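Local coordinates for protein acyl-CoA dehydrogenase (Bacillus anthracis, PDB 3OWA) that binds FAD and probably catalyses the alpha,beta-dehydrogenation of fatty acyl-CoA thioesters, the reaction of the acyl-CoA dehydrogenase family, at residues Gly15-Asp20 with Ser501-Met506; Leu459-Val464 with Ser508-Thr513; Asn465-Ile470 with Asn541-His546; Leu472-Leu477 with Val494-Ile499. All blocks are in the same frame, centred on the assembly; numbering follows the deposited sequence.

Interaction 1: residues Gly15-Asp20 with Ser501-Met506; sequences GSFLVD and SNLYAM
Phe17 and Leu18 push from a short 3-10 turn near the N-terminus against Leu503 and Tyr504 of helix 490-520. That long helix belongs to the second, C-terminal helical part of this acyl-CoA dehydrogenase. The contact joins the N-terminal region to the C-terminal helical part, and it is apolar and buried. The turn offers two bumps, the Phe17 ring and the Leu18 side chain. The helix offers a shallow hollow between the leucine branch and the tyrosine ring. The Phe17 ring fills it. Tyr504 CD1 sits 3.8 Å above the plane of the Phe17 ring, over its centre. Leu503 CD2 meets the same ring at its edge, in plane, 3.9 Å from Phe17 CE1. One flat group is thus bounded on a face and on an edge by neighbouring residues of one helix. The planes of the Phe17 and Tyr504 rings are inclined at 42°, with centroids 4.8 Å apart. Phe17 CG lies between its own backbone N and carbonyl carbon (chi1 67°), which folds the ring back beside the turn. As a result Gly15 O lies over the other face of the Phe17 ring, offset toward the rim. Helices 305-336 and 358-383 close in around the rings through Arg327 and Glu360. The Tyr504 hydroxyl leaves the apolar patch and hydrogen-bonds to Thr328 OG1. Leu18 comes in beside the phenyl bump: its CD1 rests 3.8 Å from Leu503 CD2, the same methyl that touches the Phe17 edge.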
# COMPACT_ATOMS: atom_id res chain seq x y z
N GLY A 15 23.04 -18.61 -2.16
CA GLY A 15 23.52 -17.55 -1.28
C GLY A 15 24.91 -17.02 -1.62
O GLY A 15 25.39 -16.08 -1.00
N SER A 16 25.56 -17.61 -2.63
CA SER A 16 26.93 -17.22 -2.96
C SER A 16 27.01 -15.85 -3.64
O SER A 16 28.07 -15.20 -3.60
CB SER A 16 27.67 -18.30 -3.77
OG SER A 16 27.11 -18.51 -5.06
N PHE A 17 25.90 -15.39 -4.23
CA PHE A 17 25.86 -14.04 -4.80
C PHE A 17 26.32 -12.97 -3.80
O PHE A 17 26.78 -11.92 -4.19
CB PHE A 17 24.45 -13.70 -5.32
CG PHE A 17 23.41 -13.57 -4.23
CD1 PHE A 17 23.21 -12.36 -3.57
CD2 PHE A 17 22.62 -14.67 -3.86
CE1 PHE A 17 22.25 -12.25 -2.55
CE2 PHE A 17 21.65 -14.55 -2.86
CZ PHE A 17 21.48 -13.34 -2.20
N LEU A 18 26.19 -13.25 -2.51
CA LEU A 18 26.53 -12.29 -1.49
C LEU A 18 28.04 -12.08 -1.33
O LEU A 18 28.49 -11.05 -0.79
CB LEU A 18 25.93 -12.73 -0.15
CG LEU A 18 26.29 -11.86 1.06
CD1 LEU A 18 25.92 -10.39 0.83
CD2 LEU A 18 25.66 -12.38 2.36
N VAL A 19 28.82 -13.03 -1.82
CA VAL A 19 30.24 -13.17 -1.46
C VAL A 19 31.15 -13.37 -2.69
O VAL A 19 32.36 -13.19 -2.61
CB VAL A 19 30.39 -14.32 -0.43
CG1 VAL A 19 31.70 -15.00 -0.52
CG2 VAL A 19 30.15 -13.82 0.98
N ASP A 20 30.56 -13.73 -3.83
CA ASP A 20 31.34 -14.03 -5.03
C ASP A 20 30.92 -13.11 -6.15
O ASP A 20 29.79 -12.61 -6.17
CB ASP A 20 31.14 -15.49 -5.46
CG ASP A 20 31.77 -16.49 -4.49
OD1 ASP A 20 32.79 -16.14 -3.84
OD2 ASP A 20 31.27 -17.63 -4.38
N SER A 501 18.03 -8.49 -0.03
CA SER A 501 17.00 -8.52 -1.06
C SER A 501 17.29 -7.44 -2.13
O SER A 501 17.29 -7.73 -3.33
CB SER A 501 15.63 -8.29 -0.46
OG SER A 501 14.69 -8.30 -1.52
N ASN A 502 17.57 -6.23 -1.70
CA ASN A 502 17.90 -5.16 -2.64
C ASN A 502 19.12 -5.48 -3.46
O ASN A 502 19.14 -5.26 -4.66
CB ASN A 502 18.07 -3.82 -1.92
CG ASN A 502 16.76 -3.09 -1.73
OD1 ASN A 502 15.72 -3.49 -2.28
ND2 ASN A 502 16.79 -2.04 -0.96
N LEU A 503 20.13 -6.04 -2.80
CA LEU A 503 21.35 -6.47 -3.49
C LEU A 503 21.10 -7.51 -4.62
O LEU A 503 21.62 -7.37 -5.74
CB LEU A 503 22.39 -6.95 -2.47
CG LEU A 503 23.48 -7.79 -3.08
CD1 LEU A 503 24.52 -6.86 -3.66
CD2 LEU A 503 24.07 -8.78 -2.07
N TYR A 504 20.32 -8.54 -4.31
CA TYR A 504 19.95 -9.58 -5.28
C TYR A 504 19.18 -9.01 -6.48
O TYR A 504 19.44 -9.38 -7.63
CB TYR A 504 19.12 -10.69 -4.59
CG TYR A 504 18.90 -11.93 -5.42
CD1 TYR A 504 19.98 -12.64 -5.96
CD2 TYR A 504 17.62 -12.40 -5.67
CE1 TYR A 504 19.79 -13.78 -6.73
CE2 TYR A 504 17.41 -13.56 -6.43
CZ TYR A 504 18.51 -14.24 -6.96
OH TYR A 504 18.31 -15.38 -7.72
N ALA A 505 18.23 -8.13 -6.23
CA ALA A 505 17.51 -7.51 -7.34
C ALA A 505 18.43 -6.60 -8.19
O ALA A 505 18.38 -6.64 -9.43
CB ALA A 505 16.33 -6.71 -6.79
N MSE A 506 19.27 -5.81 -7.53
CA MSE A 506 20.24 -4.93 -8.22
C MSE A 506 21.18 -5.72 -9.10
O MSE A 506 21.35 -5.41 -10.26
CB MSE A 506 21.09 -4.15 -7.22
CG MSE A 506 20.39 -3.03 -6.53
SE MSE A 506 21.57 -2.25 -5.22
CE MSE A 506 22.93 -1.55 -6.40

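Interaction 2: residues Leu459-Val464 with Ser508-Thr513; sequences LQKYLV and SAVLRT
Val510 faces Gln460, Lys461 and Val464, and its two methyls divide the work. Val510 CG2 lies 3.8 Å from Val464 CG2 and equally close to Gln460 CB. Val510 CG1 turns to the aliphatic stem of the lysine, 3.8 Å from Lys461 CG. The valines lie side by side, pointing opposite ways. The lysine chain slants across the valine instead of running alongside it. Gln460 contributes only its CB. Its chain bends at chi2 (71°), which carries the amide away from Val510. The stem of Lys461 is used as a hydrocarbon, and its NZ has a long, weak ion pair with Glu455. No hydrogen bond crosses the contact. The short helix segments run roughly antiparallel, at 144°, with axes 10.0 Å apart. This is ordinary packing of two helices that follow each other in the C-terminal helical region. Helix 526-554 meets Gln460 through Glu533. Helix 305-336 covers another side of helix 490-520, where Tyr319 meets Ala509 and Arg512.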
# COMPACT_ATOMS: atom_id res chain seq x y z
N LEU A 459 29.15 2.26 -13.12
CA LEU A 459 28.69 2.74 -11.83
C LEU A 459 27.81 1.69 -11.11
O LEU A 459 27.96 1.46 -9.91
CB LEU A 459 27.97 4.08 -11.97
CG LEU A 459 27.27 4.57 -10.69
CD1 LEU A 459 28.27 4.83 -9.57
CD2 LEU A 459 26.40 5.80 -10.97
N GLN A 460 26.94 1.02 -11.85
CA GLN A 460 25.99 0.08 -11.23
C GLN A 460 26.71 -1.17 -10.74
O GLN A 460 26.40 -1.68 -9.67
CB GLN A 460 24.82 -0.23 -12.18
CG GLN A 460 23.91 0.99 -12.44
CD GLN A 460 24.56 2.08 -13.30
OE1 GLN A 460 25.26 1.78 -14.26
NE2 GLN A 460 24.34 3.34 -12.94
N LYS A 461 27.72 -1.63 -11.50
CA LYS A 461 28.57 -2.73 -11.07
C LYS A 461 29.33 -2.37 -9.80
O LYS A 461 29.55 -3.20 -8.92
CB LYS A 461 29.56 -3.12 -12.17
CG LYS A 461 28.95 -3.84 -13.36
CD LYS A 461 30.05 -4.35 -14.29
CE LYS A 461 29.65 -4.25 -15.76
NZ LYS A 461 30.83 -4.03 -16.68
N TYR A 462 29.73 -1.11 -9.71
CA TYR A 462 30.42 -0.61 -8.54
C TYR A 462 29.50 -0.62 -7.31
O TYR A 462 29.89 -1.07 -6.23
CB TYR A 462 31.00 0.79 -8.85
CG TYR A 462 31.66 1.45 -7.67
CD1 TYR A 462 33.00 1.18 -7.35
CD2 TYR A 462 30.95 2.32 -6.85
CE1 TYR A 462 33.60 1.79 -6.24
CE2 TYR A 462 31.53 2.91 -5.75
CZ TYR A 462 32.84 2.65 -5.45
OH TYR A 462 33.38 3.27 -4.35
N LEU A 463 28.27 -0.16 -7.46
CA LEU A 463 27.33 -0.17 -6.34
C LEU A 463 26.97 -1.58 -5.88
O LEU A 463 26.85 -1.85 -4.67
CB LEU A 463 26.06 0.63 -6.68
CG LEU A 463 26.30 2.08 -7.08
CD1 LEU A 463 25.02 2.68 -7.58
CD2 LEU A 463 26.85 2.88 -5.91
N VAL A 464 26.83 -2.49 -6.85
CA VAL A 464 26.51 -3.88 -6.54
C VAL A 464 27.61 -4.49 -5.66
O VAL A 464 27.32 -5.11 -4.61
CB VAL A 464 26.28 -4.69 -7.85
CG1 VAL A 464 26.50 -6.17 -7.64
CG2 VAL A 464 24.87 -4.42 -8.40
N SER A 508 20.86 -8.80 -10.24
CA SER A 508 20.08 -9.47 -11.30
C SER A 508 19.81 -8.52 -12.46
O SER A 508 19.95 -8.91 -13.62
CB SER A 508 18.76 -10.04 -10.77
OG SER A 508 18.96 -11.02 -9.76
N ALA A 509 19.40 -7.30 -12.14
CA ALA A 509 19.17 -6.27 -13.14
C ALA A 509 20.49 -5.92 -13.88
O ALA A 509 20.51 -5.83 -15.11
CB ALA A 509 18.52 -5.02 -12.53
N VAL A 510 21.58 -5.74 -13.12
CA VAL A 510 22.88 -5.38 -13.74
C VAL A 510 23.35 -6.46 -14.70
O VAL A 510 23.70 -6.17 -15.85
CB VAL A 510 23.97 -5.10 -12.69
CG1 VAL A 510 25.34 -4.93 -13.38
CG2 VAL A 510 23.64 -3.84 -11.92
N LEU A 511 23.34 -7.70 -14.23
CA LEU A 511 23.89 -8.82 -14.99
C LEU A 511 23.05 -9.11 -16.20
O LEU A 511 23.60 -9.40 -17.26
CB LEU A 511 24.05 -10.07 -14.11
CG LEU A 511 25.14 -9.96 -13.04
CD1 LEU A 511 25.17 -11.21 -12.16
CD2 LEU A 511 26.51 -9.72 -13.68
N ARG A 512 21.73 -9.00 -16.06
CA ARG A 512 20.84 -9.20 -17.21
C ARG A 512 21.07 -8.14 -18.29
O ARG A 512 21.11 -8.46 -19.49
CB ARG A 512 19.36 -9.22 -16.79
CG ARG A 512 18.41 -9.29 -17.97
CD ARG A 512 16.98 -9.26 -17.51
NE ARG A 512 16.10 -9.33 -18.66
CZ ARG A 512 14.79 -9.18 -18.60
NH1 ARG A 512 14.19 -8.98 -17.41
NH2 ARG A 512 14.06 -9.26 -19.71
N THR A 513 21.24 -6.90 -17.86
CA THR A 513 21.48 -5.81 -18.80
C THR A 513 22.89 -5.98 -19.45
O THR A 513 23.06 -5.84 -20.66
CB THR A 513 21.31 -4.43 -18.11
OG1 THR A 513 20.00 -4.36 -17.48
CG2 THR A 513 21.49 -3.29 -19.12

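Interaction 3: residues Asn465-Ile470 with Asn541-His546; sequences NNAKKI and NEIEAH
No ring or amide plane lies between Ala467, Ile470 and Ile543. The surfaces that meet here are methyl groups and nothing flat. The one ring of the two segments, that of His546, stands aside and takes a weak hydrogen bond with Asn495 of helix 490-520. Ile543 is the central side chain. It points from helix 526-554 at helix 458-482 and touches it at two places, one turn apart. The end of its long branch reaches Ala467, with Ile543 CD1 3.7 Å from Ala467 CB. The short branch meets Ile470, one turn further along helix 458-482, with Ile543 CG2 4.1 Å from Ile470 CG2. The two isoleucines cross at a slant. The long branch of Ile543 is extended (chi2 174°), and this lets its tip arrive at the alanine while CG2 stays closer to its own backbone. Ala467 is small, so the backbones can come close: the CA atoms of Ala467 and Ile543 are 7.2 Å apart. Leu503 of helix 490-520 and Leu567 and Leu570 of helix 557-571 border the same patch. The side chain of Lys468 starts off away from helix 526-554, and its NZ makes a salt bridge with Glu507. The contact holds no hydrogen bond and no charge pair. It rests on dispersion and on the burial of methyls, so the fit at this point depends on the shapes of the side chains, with no polar pair to direct it.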
# COMPACT_ATOMS: atom_id res chain seq x y z
N ASN A 465 28.87 -4.31 -6.08
CA ASN A 465 30.03 -4.75 -5.30
C ASN A 465 30.06 -4.15 -3.88
O ASN A 465 30.27 -4.87 -2.89
CB ASN A 465 31.35 -4.45 -6.04
CG ASN A 465 31.92 -5.67 -6.72
OD1 ASN A 465 32.35 -6.62 -6.05
ND2 ASN A 465 31.96 -5.65 -8.06
N ASN A 466 29.84 -2.85 -3.79
CA ASN A 466 29.87 -2.20 -2.48
C ASN A 466 28.69 -2.60 -1.59
O ASN A 466 28.83 -2.66 -0.36
CB ASN A 466 29.97 -0.69 -2.62
CG ASN A 466 31.40 -0.22 -2.99
OD1 ASN A 466 31.71 0.98 -2.92
ND2 ASN A 466 32.27 -1.15 -3.36
N ALA A 467 27.55 -2.89 -2.22
CA ALA A 467 26.35 -3.37 -1.50
C ALA A 467 26.65 -4.69 -0.81
O ALA A 467 26.21 -4.91 0.33
CB ALA A 467 25.13 -3.50 -2.44
N LYS A 468 27.39 -5.56 -1.50
CA LYS A 468 27.78 -6.86 -0.93
C LYS A 468 28.62 -6.69 0.32
O LYS A 468 28.37 -7.34 1.34
CB LYS A 468 28.54 -7.70 -1.97
CG LYS A 468 27.66 -8.21 -3.11
CD LYS A 468 28.40 -9.13 -4.05
CE LYS A 468 27.58 -9.30 -5.32
NZ LYS A 468 28.09 -10.39 -6.16
N LYS A 469 29.62 -5.81 0.23
CA LYS A 469 30.48 -5.45 1.36
C LYS A 469 29.69 -4.87 2.54
O LYS A 469 29.95 -5.23 3.69
CB LYS A 469 31.55 -4.45 0.91
CG LYS A 469 32.47 -5.01 -0.18
CD LYS A 469 33.44 -3.96 -0.72
CE LYS A 469 34.29 -4.58 -1.81
NZ LYS A 469 35.07 -3.54 -2.53
N ILE A 470 28.73 -3.97 2.25
CA ILE A 470 27.91 -3.36 3.28
C ILE A 470 27.06 -4.42 4.00
O ILE A 470 27.00 -4.44 5.23
CB ILE A 470 27.02 -2.20 2.71
CG1 ILE A 470 27.88 -1.01 2.26
CG2 ILE A 470 26.01 -1.70 3.75
CD1 ILE A 470 27.17 -0.11 1.24
N ASN A 541 20.45 3.54 -2.29
CA ASN A 541 19.97 4.47 -1.26
C ASN A 541 19.27 3.78 -0.08
O ASN A 541 19.63 4.01 1.08
CB ASN A 541 19.11 5.60 -1.89
CG ASN A 541 19.96 6.60 -2.72
OD1 ASN A 541 21.19 6.62 -2.63
ND2 ASN A 541 19.28 7.43 -3.52
N GLU A 542 18.30 2.90 -0.36
CA GLU A 542 17.68 2.11 0.71
C GLU A 542 18.68 1.24 1.51
O GLU A 542 18.58 1.16 2.74
CB GLU A 542 16.56 1.21 0.18
CG GLU A 542 15.48 2.01 -0.55
CD GLU A 542 14.36 1.17 -1.13
OE1 GLU A 542 14.42 -0.08 -1.01
OE2 GLU A 542 13.40 1.77 -1.69
N ILE A 543 19.59 0.58 0.79
CA ILE A 543 20.64 -0.22 1.44
C ILE A 543 21.42 0.59 2.45
O ILE A 543 21.60 0.17 3.59
CB ILE A 543 21.59 -0.87 0.40
CG1 ILE A 543 20.88 -2.05 -0.27
CG2 ILE A 543 22.92 -1.32 1.08
CD1 ILE A 543 21.65 -2.70 -1.43
N GLU A 544 21.84 1.78 2.03
CA GLU A 544 22.57 2.71 2.89
C GLU A 544 21.79 3.06 4.14
O GLU A 544 22.35 3.06 5.23
CB GLU A 544 22.93 3.99 2.14
CG GLU A 544 23.73 4.99 3.00
CD GLU A 544 24.23 6.21 2.22
OE1 GLU A 544 24.09 6.24 0.97
OE2 GLU A 544 24.77 7.14 2.86
N ALA A 545 20.50 3.38 3.98
CA ALA A 545 19.66 3.69 5.15
C ALA A 545 19.46 2.49 6.09
O ALA A 545 19.41 2.67 7.31
CB ALA A 545 18.31 4.27 4.73
N HIS A 546 19.28 1.29 5.52
CA HIS A 546 19.16 0.08 6.34
C HIS A 546 20.44 -0.20 7.13
O HIS A 546 20.37 -0.63 8.28
CB HIS A 546 18.82 -1.15 5.49
CG HIS A 546 17.41 -1.16 4.98
ND1 HIS A 546 16.33 -0.91 5.80
CD2 HIS A 546 16.90 -1.38 3.75
CE1 HIS A 546 15.22 -0.97 5.09
NE2 HIS A 546 15.54 -1.26 3.84

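Interaction 4: residues Leu472-Leu477 with Val494-Ile499; sequences LMVAGL and VNIADI
Ala475 and Ile496 come together where the segments 472-477 and 494-499 run nearly antiparallel, at 158°, with axes 10.1 Å apart and the two CA atoms 6.3 Å from each other. The motif is an antiparallel helical hairpin. Helix 458-482 leads into helix 490-520 through a short connection, and both lie in the C-terminal helical region of this acyl-CoA dehydrogenase. Ile496 is the main bump. It uses three of its carbons against two residues of the other helix. Its CG1 lies 3.9 Å from Val474 CG1, its CG2 is 4.1 Å from Ala475 CB, and its tip goes on to the alanine backbone. Val474 and Ile496 pass alongside, heading in opposite senses. Val474 CG1 is anti to the backbone N (chi1 158°), which sends that methyl toward the partner helix. The small alanine leaves room for the isoleucine to lie against the main chain. Ile499, one turn further on, adds a looser touch, its CD1 4.4 Å from Val474 CG1. Nothing polar crosses the contact. Asn495 has the right direction but spends its amide on Glu549 and Thr550 of helix 526-554, which also packs on Val474. Asp498 makes a salt bridge with Arg415 of helix 411-427. Val494 packs on Leu306 of the second subunit, so the dimer partner lies nearby. The closest approach of the isoleucine tip is to main-chain carbon: Ile496 CD1 stands 3.9 Å from Ala475 CA.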
# COMPACT_ATOMS: atom_id res chain seq x y z
N LEU A 472 27.63 -7.70 4.22
CA LEU A 472 28.56 -8.51 4.98
C LEU A 472 29.01 -7.81 6.26
O LEU A 472 29.01 -8.41 7.33
CB LEU A 472 29.77 -8.90 4.12
CG LEU A 472 29.50 -10.05 3.16
CD1 LEU A 472 30.31 -9.92 1.88
CD2 LEU A 472 29.80 -11.37 3.86
N MSE A 473 29.37 -6.53 6.13
CA MSE A 473 29.86 -5.73 7.27
C MSE A 473 28.83 -5.67 8.38
O MSE A 473 29.12 -5.92 9.55
CB MSE A 473 30.22 -4.30 6.84
CG MSE A 473 30.96 -3.51 7.91
SE MSE A 473 30.88 -1.55 7.74
CE MSE A 473 30.73 -1.40 5.82
N VAL A 474 27.61 -5.34 7.99
CA VAL A 474 26.52 -5.12 8.91
C VAL A 474 26.09 -6.44 9.54
O VAL A 474 25.90 -6.53 10.74
CB VAL A 474 25.36 -4.43 8.16
CG1 VAL A 474 24.03 -4.64 8.85
CG2 VAL A 474 25.69 -2.94 7.94
N ALA A 475 25.93 -7.46 8.71
CA ALA A 475 25.57 -8.79 9.20
C ALA A 475 26.66 -9.33 10.14
O ALA A 475 26.37 -9.87 11.20
CB ALA A 475 25.30 -9.74 8.05
N GLY A 476 27.92 -9.14 9.77
CA GLY A 476 29.03 -9.60 10.61
C GLY A 476 29.01 -8.90 11.96
O GLY A 476 29.13 -9.54 13.01
N LEU A 477 28.81 -7.58 11.93
CA LEU A 477 28.84 -6.78 13.14
C LEU A 477 27.72 -7.13 14.10
O LEU A 477 27.94 -7.15 15.31
CB LEU A 477 28.80 -5.30 12.80
CG LEU A 477 30.13 -4.78 12.26
CD1 LEU A 477 29.99 -3.35 11.77
CD2 LEU A 477 31.23 -4.87 13.33
N VAL A 494 15.62 -7.92 9.91
CA VAL A 494 14.84 -7.46 8.77
C VAL A 494 15.63 -6.44 7.93
O VAL A 494 15.55 -6.44 6.70
CB VAL A 494 13.49 -6.91 9.24
CG1 VAL A 494 12.84 -6.04 8.16
CG2 VAL A 494 12.58 -8.06 9.60
N ASN A 495 16.43 -5.58 8.59
CA ASN A 495 17.34 -4.68 7.86
C ASN A 495 18.35 -5.42 6.99
O ASN A 495 18.60 -5.05 5.84
CB ASN A 495 18.10 -3.72 8.81
CG ASN A 495 17.20 -2.65 9.40
OD1 ASN A 495 16.14 -2.33 8.85
ND2 ASN A 495 17.60 -2.11 10.55
N ILE A 496 18.91 -6.49 7.55
CA ILE A 496 19.88 -7.30 6.86
C ILE A 496 19.19 -8.00 5.69
O ILE A 496 19.69 -7.98 4.58
CB ILE A 496 20.54 -8.33 7.83
CG1 ILE A 496 21.43 -7.59 8.85
CG2 ILE A 496 21.34 -9.37 7.06
CD1 ILE A 496 21.74 -8.40 10.06
N ALA A 497 18.03 -8.58 5.96
CA ALA A 497 17.22 -9.22 4.92
C ALA A 497 16.86 -8.26 3.80
O ALA A 497 16.91 -8.65 2.64
CB ALA A 497 15.96 -9.85 5.52
N ASP A 498 16.53 -7.02 4.14
CA ASP A 498 16.21 -5.99 3.13
C ASP A 498 17.44 -5.59 2.32
O ASP A 498 17.35 -5.38 1.11
CB ASP A 498 15.57 -4.75 3.79
CG ASP A 498 14.20 -5.06 4.45
OD1 ASP A 498 13.57 -6.10 4.11
OD2 ASP A 498 13.73 -4.25 5.29
N ILE A 499 18.60 -5.50 3.00
CA ILE A 499 19.83 -5.28 2.27
C ILE A 499 20.10 -6.40 1.25
O ILE A 499 20.42 -6.13 0.08
CB ILE A 499 21.07 -5.09 3.21
CG1 ILE A 499 20.94 -3.77 3.97
CG2 ILE A 499 22.36 -5.11 2.37
CD1 ILE A 499 21.94 -3.58 5.10

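How the interactions relate
All four contacts are mainly buried and apolar. Interactions 2 and 4 pin the same two helices, 458-482 and 490-520, at places about 20 Å apart between centres, with interaction 4 nearer the connection. Interaction 3 ties helix 458-482 to 526-554, making a three-helix set. Interaction 1 differs: a turn from the N-terminus supplies aromatic packing, where the others use aliphatic groups. Partly exposed residues take part in interactions 2 (Lys461) and 4 (Ala475). Polar links run between contacts, not across them. Lys468 of interaction 3 meets Asp20 O of interaction 1, and Asn502 ND2 probably hydrogen-bonds to Glu542 OE1 at 3.1 Å.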